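Local coordinates for protein endoglucanase (Bacillus akibai, PDB 1UWW) that hydrolyses internal beta-1,4 linkages of cellulose and binds non-crystalline cellulose through the family 28 carbohydrate-binding module described here, at residues Q28-A33 and M166-A171; D66-A71 and G117-A122; M105-V110 and Y145-N150. All blocks are in the same frame, centred on the assembly; numbering follows the deposited sequence. Where two conformers were deposited one is given.

Interaction 1: Q28-A33 and M166-A171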
loop_
_atom_site.group_PDB
_atom_site.type_symbol
_atom_site.label_atom_id
_atom_site.label_comp_id
_atom_site.label_asym_id
_atom_site.label_seq_id
_atom_site.Cartn_x
_atom_site.Cartn_y
_atom_site.Cartn_z
ATOM N N GLN A 28 -10.455 -16.873 18.556
ATOM C CA GLN A 28 -11.599 -16.847 17.641
ATOM C C GLN A 28 -11.221 -17.146 16.180
ATOM O O GLN A 28 -11.694 -16.509 15.240
ATOM C CB GLN A 28 -12.409 -15.564 17.778
ATOM C CG GLN A 28 -12.984 -15.398 19.195
ATOM C CD GLN A 28 -14.087 -14.383 19.272
ATOM O OE1 GLN A 28 -13.880 -13.199 19.021
ATOM N NE2 GLN A 28 -15.293 -14.842 19.607
ATOM N N GLY A 29 -10.376 -18.146 15.999
ATOM C CA GLY A 29 -9.999 -18.627 14.683
ATOM C C GLY A 29 -8.808 -17.960 14.021
ATOM O O GLY A 29 -8.434 -18.356 12.913
ATOM N N TRP A 30 -8.241 -16.939 14.653
ATOM C CA TRP A 30 -7.072 -16.225 14.112
ATOM C C TRP A 30 -5.783 -16.981 14.392
ATOM O O TRP A 30 -5.579 -17.495 15.497
ATOM C CB TRP A 30 -7.009 -14.815 14.707
ATOM C CG TRP A 30 -8.080 -13.929 14.172
ATOM C CD1 TRP A 30 -9.358 -13.781 14.634
ATOM C CD2 TRP A 30 -7.971 -13.097 13.019
ATOM N NE1 TRP A 30 -10.035 -12.891 13.843
ATOM C CE2 TRP A 30 -9.218 -12.477 12.827
ATOM C CE3 TRP A 30 -6.951 -12.849 12.094
ATOM C CZ2 TRP A 30 -9.462 -11.598 11.772
ATOM C CZ3 TRP A 30 -7.187 -11.981 11.051
ATOM C CH2 TRP A 30 -8.441 -11.357 10.898
ATOM N N ASP A 31 -4.887 -16.985 13.425
ATOM C CA ASP A 31 -3.622 -17.689 13.526
ATOM C C ASP A 31 -2.608 -16.999 12.629
ATOM O O ASP A 31 -2.936 -16.039 11.920
ATOM C CB ASP A 31 -3.817 -19.129 13.065
ATOM C CG ASP A 31 -2.876 -20.104 13.714
ATOM O OD1 ASP A 31 -1.886 -19.703 14.354
ATOM O OD2 ASP A 31 -3.100 -21.349 13.652
ATOM N N TRP A 32 -1.376 -17.468 12.660
ATOM C CA TRP A 32 -0.356 -16.999 11.728
ATOM C C TRP A 32 -0.550 -17.625 10.352
ATOM O O TRP A 32 -0.761 -18.844 10.239
ATOM C CB TRP A 32 1.045 -17.328 12.225
ATOM C CG TRP A 32 1.458 -16.591 13.435
ATOM C CD1 TRP A 32 1.862 -17.127 14.628
ATOM C CD2 TRP A 32 1.529 -15.156 13.615
ATOM N NE1 TRP A 32 2.176 -16.136 15.524
ATOM C CE2 TRP A 32 1.981 -14.910 14.927
ATOM C CE3 TRP A 32 1.285 -14.054 12.778
ATOM C CZ2 TRP A 32 2.203 -13.631 15.414
ATOM C CZ3 TRP A 32 1.486 -12.789 13.284
ATOM C CH2 TRP A 32 1.950 -12.589 14.586
ATOM N N ALA A 33 -0.440 -16.830 9.292
ATOM C CA ALA A 33 -0.303 -17.373 7.945
ATOM C C ALA A 33 1.016 -18.140 7.861
ATOM O O ALA A 33 1.978 -17.791 8.556
ATOM C CB ALA A 33 -0.349 -16.262 6.910
HETATM N N MSE A 166 -8.974 -14.500 5.139
HETATM C CA MSE A 166 -8.563 -13.126 5.200
HETATM C C MSE A 166 -7.212 -13.076 5.865
HETATM O O MSE A 166 -6.996 -13.638 6.944
HETATM C CB MSE A 166 -9.573 -12.355 6.033
HETATM C CG MSE A 166 -9.163 -10.955 6.451
HETATM SE SE MSE A 166 -10.529 -9.909 7.277
HETATM C CE MSE A 166 -11.407 -11.230 8.282
HETATM N N MSE A 167 -6.208 -12.536 5.191
HETATM C CA MSE A 167 -4.952 -12.146 5.944
HETATM C C MSE A 167 -4.736 -10.652 6.032
HETATM O O MSE A 167 -5.177 -9.847 5.165
HETATM C CB MSE A 167 -3.638 -12.757 5.331
HETATM C CG MSE A 167 -3.794 -14.356 5.022
HETATM SE SE MSE A 167 -2.630 -15.120 3.676
HETATM C CE MSE A 167 -1.216 -13.864 3.965
ATOM N N ILE A 168 -4.025 -10.319 7.086
ATOM C CA ILE A 168 -3.678 -8.945 7.419
ATOM C C ILE A 168 -2.175 -8.943 7.553
ATOM O O ILE A 168 -1.625 -9.681 8.396
ATOM C CB ILE A 168 -4.368 -8.436 8.711
ATOM C CG1 ILE A 168 -5.886 -8.615 8.599
ATOM C CG2 ILE A 168 -4.034 -6.996 8.922
ATOM C CD1 ILE A 168 -6.625 -8.254 9.836
ATOM N N ILE A 169 -1.516 -8.131 6.744
ATOM C CA ILE A 169 -0.061 -8.066 6.662
ATOM C C ILE A 169 0.396 -6.777 7.277
ATOM O O ILE A 169 -0.104 -5.708 6.920
ATOM C CB ILE A 169 0.376 -8.155 5.188
ATOM C CG1 ILE A 169 -0.091 -9.482 4.573
ATOM C CG2 ILE A 169 1.911 -8.061 5.109
ATOM C CD1 ILE A 169 0.057 -9.589 3.089
ATOM N N PHE A 170 1.357 -6.842 8.194
ATOM C CA PHE A 170 1.866 -5.688 8.942
ATOM C C PHE A 170 3.308 -5.456 8.518
ATOM O O PHE A 170 4.245 -6.017 9.119
ATOM C CB PHE A 170 1.773 -5.930 10.443
ATOM C CG PHE A 170 0.372 -6.120 10.943
ATOM C CD1 PHE A 170 -0.230 -7.351 10.895
ATOM C CD2 PHE A 170 -0.353 -5.060 11.477
ATOM C CE1 PHE A 170 -1.504 -7.564 11.393
ATOM C CE2 PHE A 170 -1.640 -5.257 11.964
ATOM C CZ PHE A 170 -2.209 -6.506 11.917
ATOM N N ALA A 171 3.531 -4.667 7.481
ATOM C CA ALA A 171 4.854 -4.571 6.848
ATOM C C ALA A 171 5.674 -3.384 7.338
ATOM O O ALA A 171 5.172 -2.294 7.553
ATOM C CB ALA A 171 4.689 -4.484 5.353
#
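Trp30 sets the outer corner of its six-membered ring against two chain ends from strand 166-171, the CD1 methyl of Ile168 and the CE methyl of Met166. CH2 serves both: it stands 3.7 Å from Ile168 CD1 and 4.0 Å from Met166 CE. Each methyl is shared with a second ring atom, since Trp30 CZ3 also meets Ile168 CD1 and Trp30 CZ2 also meets Met166 CE. Met166, a selenomethionine, has CG anti to its backbone N (chi1 168°) and bends only at its last torsion, a turn that brings CE up to the CZ2-CH2 corner of the indole, at a slant. The approach of Ile168 is slanted too; it carries CG1 beside its own N, with CD1 extended beyond it. These contacts lie in the five-stranded sheet of the beta-sandwich that forms this module, on the face turned to the other sheet. The two segments are not neighbours in it: strand 73-77 runs between them, pairing through its backbone with both, and side chains therefore bridge the gap across it. On that strand Phe76 meets the Trp30 ring with planes about 30° apart, and Leu74 packs against it too, while the indole NE1 is hydrogen-bonded to Ser20 OG. On the opposite face of the sheet, Ala33 CB approaches Met167 CE at 3.9 Å; the selenomethionine Met167 was modelled in two conformers, so this contact is less certain than those of Trp30. Trp32 N donates to Asp31 OD1 over 2.9 Å, reaching the anti side of the oxygen from 33° out of the carboxylate plane. The same carboxylate forms salt bridges with Arg27 through OD1 and Lys13 through OD2, which probably favours its charged form.

Interaction 2: D66-A71 and G117-A122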
loop_
_atom_site.group_PDB
_atom_site.type_symbol
_atom_site.label_atom_id
_atom_site.label_comp_id
_atom_site.label_asym_id
_atom_site.label_seq_id
_atom_site.Cartn_x
_atom_site.Cartn_y
_atom_site.Cartn_z
ATOM N N ASP A 66 12.702 -8.128 -0.221
ATOM C CA ASP A 66 11.285 -8.516 -0.138
ATOM C C ASP A 66 10.693 -7.800 1.079
ATOM O O ASP A 66 10.923 -8.211 2.209
ATOM C CB ASP A 66 11.132 -10.037 -0.015
ATOM C CG ASP A 66 9.673 -10.488 0.172
ATOM O OD1 ASP A 66 8.765 -9.628 0.187
ATOM O OD2 ASP A 66 9.352 -11.691 0.321
ATOM N N ASN A 67 9.931 -6.739 0.826
ATOM C CA ASN A 67 9.375 -5.899 1.885
ATOM C C ASN A 67 8.336 -6.559 2.801
ATOM O O ASN A 67 7.928 -5.946 3.784
ATOM C CB ASN A 67 8.778 -4.619 1.279
ATOM C CG ASN A 67 9.844 -3.628 0.862
ATOM O OD1 ASN A 67 10.700 -3.244 1.665
ATOM N ND2 ASN A 67 9.792 -3.191 -0.399
ATOM N N TRP A 68 7.876 -7.763 2.459
ATOM C CA TRP A 68 6.956 -8.536 3.290
ATOM C C TRP A 68 7.605 -9.730 3.995
ATOM O O TRP A 68 6.971 -10.394 4.801
ATOM C CB TRP A 68 5.761 -9.027 2.465
ATOM C CG TRP A 68 4.721 -7.990 2.156
ATOM C CD1 TRP A 68 4.732 -6.655 2.469
ATOM C CD2 TRP A 68 3.501 -8.220 1.479
ATOM N NE1 TRP A 68 3.584 -6.054 2.011
ATOM C CE2 TRP A 68 2.816 -6.995 1.395
ATOM C CE3 TRP A 68 2.921 -9.347 0.912
ATOM C CZ2 TRP A 68 1.573 -6.871 0.788
ATOM C CZ3 TRP A 68 1.677 -9.218 0.289
ATOM C CH2 TRP A 68 1.018 -7.991 0.258
ATOM N N ALA A 69 8.892 -9.989 3.761
ATOM C CA ALA A 69 9.530 -11.119 4.439
ATOM C C ALA A 69 9.474 -11.059 5.974
ATOM O O ALA A 69 9.316 -12.094 6.586
ATOM C CB ALA A 69 10.959 -11.283 3.980
ATOM N N THR A 70 9.643 -9.877 6.561
ATOM C CA THR A 70 9.667 -9.722 8.016
ATOM C C THR A 70 8.302 -9.379 8.626
ATOM O O THR A 70 8.213 -9.157 9.833
ATOM C CB THR A 70 10.620 -8.606 8.414
ATOM O OG1 THR A 70 10.163 -7.376 7.874
ATOM C CG2 THR A 70 12.035 -8.816 7.832
ATOM N N ALA A 71 7.255 -9.317 7.798
ATOM C CA ALA A 71 5.947 -8.827 8.250
ATOM C C ALA A 71 5.187 -9.884 8.994
ATOM O O ALA A 71 4.970 -10.968 8.444
ATOM C CB ALA A 71 5.133 -8.402 7.065
ATOM N N GLY A 117 -8.202 -16.568 -8.475
ATOM C CA GLY A 117 -6.779 -16.840 -8.423
ATOM C C GLY A 117 -6.197 -16.897 -7.020
ATOM O O GLY A 117 -4.976 -16.807 -6.848
ATOM N N TYR A 118 -7.067 -17.050 -6.015
ATOM C CA TYR A 118 -6.662 -17.131 -4.611
ATOM C C TYR A 118 -5.910 -15.871 -4.138
ATOM O O TYR A 118 -5.078 -15.934 -3.241
ATOM C CB TYR A 118 -5.799 -18.395 -4.337
ATOM C CG TYR A 118 -6.480 -19.693 -4.694
ATOM C CD1 TYR A 118 -6.402 -20.208 -5.986
ATOM C CD2 TYR A 118 -7.208 -20.394 -3.750
ATOM C CE1 TYR A 118 -7.037 -21.391 -6.323
ATOM C CE2 TYR A 118 -7.841 -21.591 -4.081
ATOM C CZ TYR A 118 -7.759 -22.066 -5.371
ATOM O OH TYR A 118 -8.387 -23.247 -5.701
ATOM N N TRP A 119 -6.204 -14.716 -4.714
ATOM C CA TRP A 119 -5.530 -13.484 -4.297
ATOM C C TRP A 119 -6.280 -12.291 -4.818
ATOM O O TRP A 119 -6.311 -12.037 -6.029
ATOM C CB TRP A 119 -4.073 -13.409 -4.809
ATOM C CG TRP A 119 -3.308 -12.303 -4.175
ATOM C CD1 TRP A 119 -3.283 -10.982 -4.547
ATOM C CD2 TRP A 119 -2.467 -12.415 -3.045
ATOM N NE1 TRP A 119 -2.494 -10.276 -3.676
ATOM C CE2 TRP A 119 -1.962 -11.128 -2.749
ATOM C CE3 TRP A 119 -2.088 -13.477 -2.228
ATOM C CZ2 TRP A 119 -1.072 -10.887 -1.693
ATOM C CZ3 TRP A 119 -1.215 -13.237 -1.188
ATOM C CH2 TRP A 119 -0.720 -11.953 -0.923
ATOM N N VAL A 120 -6.907 -11.553 -3.908
ATOM C CA VAL A 120 -7.369 -10.200 -4.162
ATOM C C VAL A 120 -6.903 -9.354 -2.990
ATOM O O VAL A 120 -6.790 -9.822 -1.871
ATOM C CB VAL A 120 -8.898 -10.094 -4.354
ATOM C CG1 VAL A 120 -9.374 -10.930 -5.528
ATOM C CG2 VAL A 120 -9.655 -10.442 -3.096
ATOM N N GLN A 121 -6.678 -8.094 -3.222
ATOM C CA GLN A 121 -6.110 -7.226 -2.220
ATOM C C GLN A 121 -6.876 -5.922 -2.159
ATOM O O GLN A 121 -7.225 -5.351 -3.197
ATOM C CB GLN A 121 -4.653 -6.967 -2.595
ATOM C CG GLN A 121 -3.840 -6.238 -1.569
ATOM C CD GLN A 121 -2.353 -6.265 -1.875
ATOM O OE1 GLN A 121 -1.877 -7.150 -2.594
ATOM N NE2 GLN A 121 -1.621 -5.323 -1.293
ATOM N N ALA A 122 -7.151 -5.403 -0.970
ATOM C CA ALA A 122 -7.760 -4.095 -0.877
ATOM C C ALA A 122 -6.764 -3.101 -1.469
ATOM O O ALA A 122 -5.555 -3.146 -1.147
ATOM C CB ALA A 122 -8.076 -3.740 0.541
#
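The torsions of Trp68 send its indole toward Trp119 and Gln121: CG lies anti to the carbonyl carbon (chi1 -76°), and a chi2 of 3° puts CD1 on the CA side and turns the six-membered ring outward. In Trp119 and Gln121 CG is instead anti to the backbone N, and both side chains approach from the direction opposite to Trp68. The two indoles touch rim to rim, Trp68 CZ3 being 3.8 Å from Trp119 CZ2, and each atom lies near the plane of the other ring; this is an edge contact and not a stack. The Gln121 amide approaches the same rim with NE2 4.1 Å from Trp68 CH2, its plane inclined 42° to the indole. A weak bond of 3.4 Å from Trp119 NE1 to Gln121 OE1 links these two, and Gln121 NE2 donates to Pro123 O of the second subunit. In the beta-sandwich, the contact joins the loop before strand 73-77 to strand 120-129, outermost in the sheet within this chain, with Trp68 lying across the sheet face, on Ile169 and Ala171 of strand 165-173 and Asn108 of strand 104-111. The loop is shaped by two type I turns, Asp66 to Ala69 and Trp68 to Ala71. Asp66 OD1 adds an Asx turn, accepting Trp68 N at 3.1 Å from above the carboxylate plane, and also forms a salt bridge with Lys124 of the second subunit.

Interaction 3: M105-V110 and Y145-N150. With CA (calcium ion), chain E.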
loop_
_atom_site.group_PDB
_atom_site.type_symbol
_atom_site.label_atom_id
_atom_site.label_comp_id
_atom_site.label_asym_id
_atom_site.label_seq_id
_atom_site.Cartn_x
_atom_site.Cartn_y
_atom_site.Cartn_z
HETATM N N MSE A 105 4.733 1.701 9.310
HETATM C CA MSE A 105 4.221 0.344 9.161
HETATM C C MSE A 105 3.057 0.417 8.169
HETATM O O MSE A 105 2.177 1.259 8.367
HETATM C CB MSE A 105 3.706 -0.154 10.498
HETATM C CG MSE A 105 3.073 -1.543 10.473
HETATM SE SE MSE A 105 2.317 -2.084 12.186
HETATM C CE MSE A 105 3.755 -2.561 12.761
ATOM N N ASN A 106 3.042 -0.457 7.161
ATOM C CA ASN A 106 1.990 -0.548 6.159
ATOM C C ASN A 106 1.148 -1.768 6.440
ATOM O O ASN A 106 1.673 -2.902 6.414
ATOM C CB ASN A 106 2.571 -0.664 4.746
ATOM C CG ASN A 106 3.048 0.661 4.163
ATOM O OD1 ASN A 106 3.772 0.670 3.132
ATOM N ND2 ASN A 106 2.648 1.748 4.755
ATOM N N ILE A 107 -0.147 -1.565 6.645
ATOM C CA ILE A 107 -1.095 -2.648 6.878
ATOM C C ILE A 107 -1.870 -2.920 5.582
ATOM O O ILE A 107 -2.489 -1.994 5.017
ATOM C CB ILE A 107 -2.057 -2.287 8.035
ATOM C CG1 ILE A 107 -1.239 -2.037 9.307
ATOM C CG2 ILE A 107 -3.059 -3.399 8.229
ATOM C CD1 ILE A 107 -2.072 -1.634 10.477
ATOM N N ASN A 108 -1.829 -4.159 5.093
ATOM C CA ASN A 108 -2.564 -4.574 3.912
ATOM C C ASN A 108 -3.497 -5.710 4.211
ATOM O O ASN A 108 -3.318 -6.478 5.140
ATOM C CB ASN A 108 -1.595 -4.987 2.798
ATOM C CG ASN A 108 -0.907 -3.788 2.131
ATOM O OD1 ASN A 108 0.262 -3.562 2.363
ATOM N ND2 ASN A 108 -1.686 -2.965 1.390
ATOM N N LEU A 109 -4.560 -5.776 3.429
ATOM C CA LEU A 109 -5.623 -6.750 3.612
ATOM C C LEU A 109 -5.783 -7.541 2.321
ATOM O O LEU A 109 -5.959 -6.963 1.246
ATOM C CB LEU A 109 -6.906 -6.003 3.933
ATOM C CG LEU A 109 -8.192 -6.803 4.071
ATOM C CD1 LEU A 109 -8.155 -7.720 5.258
ATOM C CD2 LEU A 109 -9.414 -5.853 4.204
ATOM N N VAL A 110 -5.755 -8.857 2.441
ATOM C CA VAL A 110 -5.796 -9.791 1.325
ATOM C C VAL A 110 -6.855 -10.838 1.604
ATOM O O VAL A 110 -7.056 -11.254 2.750
ATOM C CB VAL A 110 -4.427 -10.480 1.112
ATOM C CG1 VAL A 110 -4.481 -11.555 0.018
ATOM C CG2 VAL A 110 -3.377 -9.438 0.805
ATOM N N TYR A 145 -5.156 3.118 17.028
ATOM C CA TYR A 145 -5.508 3.429 15.647
ATOM C C TYR A 145 -6.802 2.718 15.275
ATOM O O TYR A 145 -7.008 1.558 15.579
ATOM C CB TYR A 145 -4.394 2.975 14.696
ATOM C CG TYR A 145 -3.115 3.675 14.959
ATOM C CD1 TYR A 145 -2.225 3.187 15.918
ATOM C CD2 TYR A 145 -2.812 4.883 14.339
ATOM C CE1 TYR A 145 -1.055 3.845 16.225
ATOM C CE2 TYR A 145 -1.623 5.563 14.666
ATOM C CZ TYR A 145 -0.785 5.033 15.592
ATOM O OH TYR A 145 0.382 5.710 15.879
ATOM N N GLU A 146 -7.677 3.446 14.613
ATOM C CA GLU A 146 -8.910 2.917 14.047
ATOM C C GLU A 146 -8.645 2.512 12.615
ATOM O O GLU A 146 -8.744 3.335 11.698
ATOM C CB GLU A 146 -9.958 4.024 14.091
ATOM C CG GLU A 146 -10.384 4.380 15.491
ATOM C CD GLU A 146 -11.311 3.341 16.046
ATOM O OE1 GLU A 146 -11.636 2.383 15.297
ATOM O OE2 GLU A 146 -11.735 3.478 17.214
ATOM N N VAL A 147 -8.233 1.279 12.405
ATOM C CA VAL A 147 -7.892 0.820 11.072
ATOM C C VAL A 147 -9.188 0.598 10.290
ATOM O O VAL A 147 -10.092 -0.043 10.775
ATOM C CB VAL A 147 -7.019 -0.421 11.124
ATOM C CG1 VAL A 147 -6.691 -0.934 9.718
ATOM C CG2 VAL A 147 -5.748 -0.100 11.922
ATOM N N LYS A 148 -9.287 1.228 9.126
ATOM C CA LYS A 148 -10.493 1.143 8.297
ATOM C C LYS A 148 -10.021 0.993 6.860
ATOM O O LYS A 148 -9.373 1.885 6.347
ATOM C CB LYS A 148 -11.351 2.405 8.484
ATOM C CG LYS A 148 -12.636 2.472 7.725
ATOM C CD LYS A 148 -13.466 3.696 8.176
ATOM C CE LYS A 148 -14.873 3.751 7.597
ATOM N NZ LYS A 148 -15.823 4.431 8.531
ATOM N N ILE A 149 -10.262 -0.186 6.283
ATOM C CA ILE A 149 -9.756 -0.514 4.948
ATOM C C ILE A 149 -10.948 -0.776 4.025
ATOM O O ILE A 149 -11.795 -1.601 4.315
ATOM C CB ILE A 149 -8.806 -1.735 4.987
ATOM C CG1 ILE A 149 -7.565 -1.409 5.867
ATOM C CG2 ILE A 149 -8.365 -2.127 3.597
ATOM C CD1 ILE A 149 -6.745 -2.587 6.258
ATOM N N ASN A 150 -10.993 -0.042 2.914
ATOM C CA ASN A 150 -12.099 -0.097 1.980
ATOM C C ASN A 150 -12.023 -1.369 1.141
ATOM O O ASN A 150 -11.047 -1.615 0.437
ATOM C CB ASN A 150 -12.078 1.141 1.089
ATOM C CG ASN A 150 -13.320 1.273 0.223
ATOM O OD1 ASN A 150 -13.745 0.323 -0.427
ATOM N ND2 ASN A 150 -13.922 2.467 0.231
HETATM CA CA CA E . -13.004 1.115 17.062
HETATM O O HOH W 1 -12.806 2.207 18.592
HETATM O O HOH W 2 -15.120 2.499 17.285
HETATM O O HOH W 3 -14.423 -0.476 18.345
HETATM O O HOH W 4 -12.751 -0.292 15.044
#
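Ile149 fits its two branches against Ile107 and Leu109, which project from the facing strand. Its CG2, anti to the backbone N, abuts Leu109 CD2 at 3.9 Å. The other branch, with CG1 beside the N (chi1 -62°), carries CD1 into the notch between the two residues, 4.1 Å from Leu109 CB and 4.3 Å from Ile107 CG2. One step back, the Val147 CG2 methyl meets the end of the Ile107 chain, CD1, at 4.2 Å. All four side chains are buried and apolar. This is face-to-face packing of the two sheets of a beta-sandwich: strands 105-110 and 145-150 belong to different sheets, their axes pass 8.6 Å apart, and their N-to-C directions differ by 46°. Ala122 adds to the wall around Ile149, and Phe91 to that around Val147. Alternation along 145-150 turns Glu146 to the outside, where a bend at chi2 (-76°) brings the oxygen edge of its carboxylate to a calcium ion as a bidentate ligand, OE1 at 2.6 Å and OE2 at 2.7 Å from the metal. Asp92, on the neighbouring strand 88-97, binds the same ion, and four waters complete much of its shell.

In the fold
Three contacts with centres 11 to 13 Å apart meet at the five-stranded sheet. Its strands 165-173, 104-111 and 120-129 lie side by side and supply one segment each to interactions 1, 3 and 2. Along the chain, interactions 2 and 3 both fall inside the loop closed by interaction 1, and their own segments alternate. Backbone pairing ties them together: Ala171 N lies 2.8 Å from Asn106 O, and Ala122 N 3.0 Å from Leu109 O. Interaction 1 reaches across strand 73-77 to strand 30-32, outermost within this chain, interaction 3 joins the second sheet, and interaction 2 sits on the other face, where Trp68 CZ3 packs on Ile169 CD1 and the second subunit reaches the module.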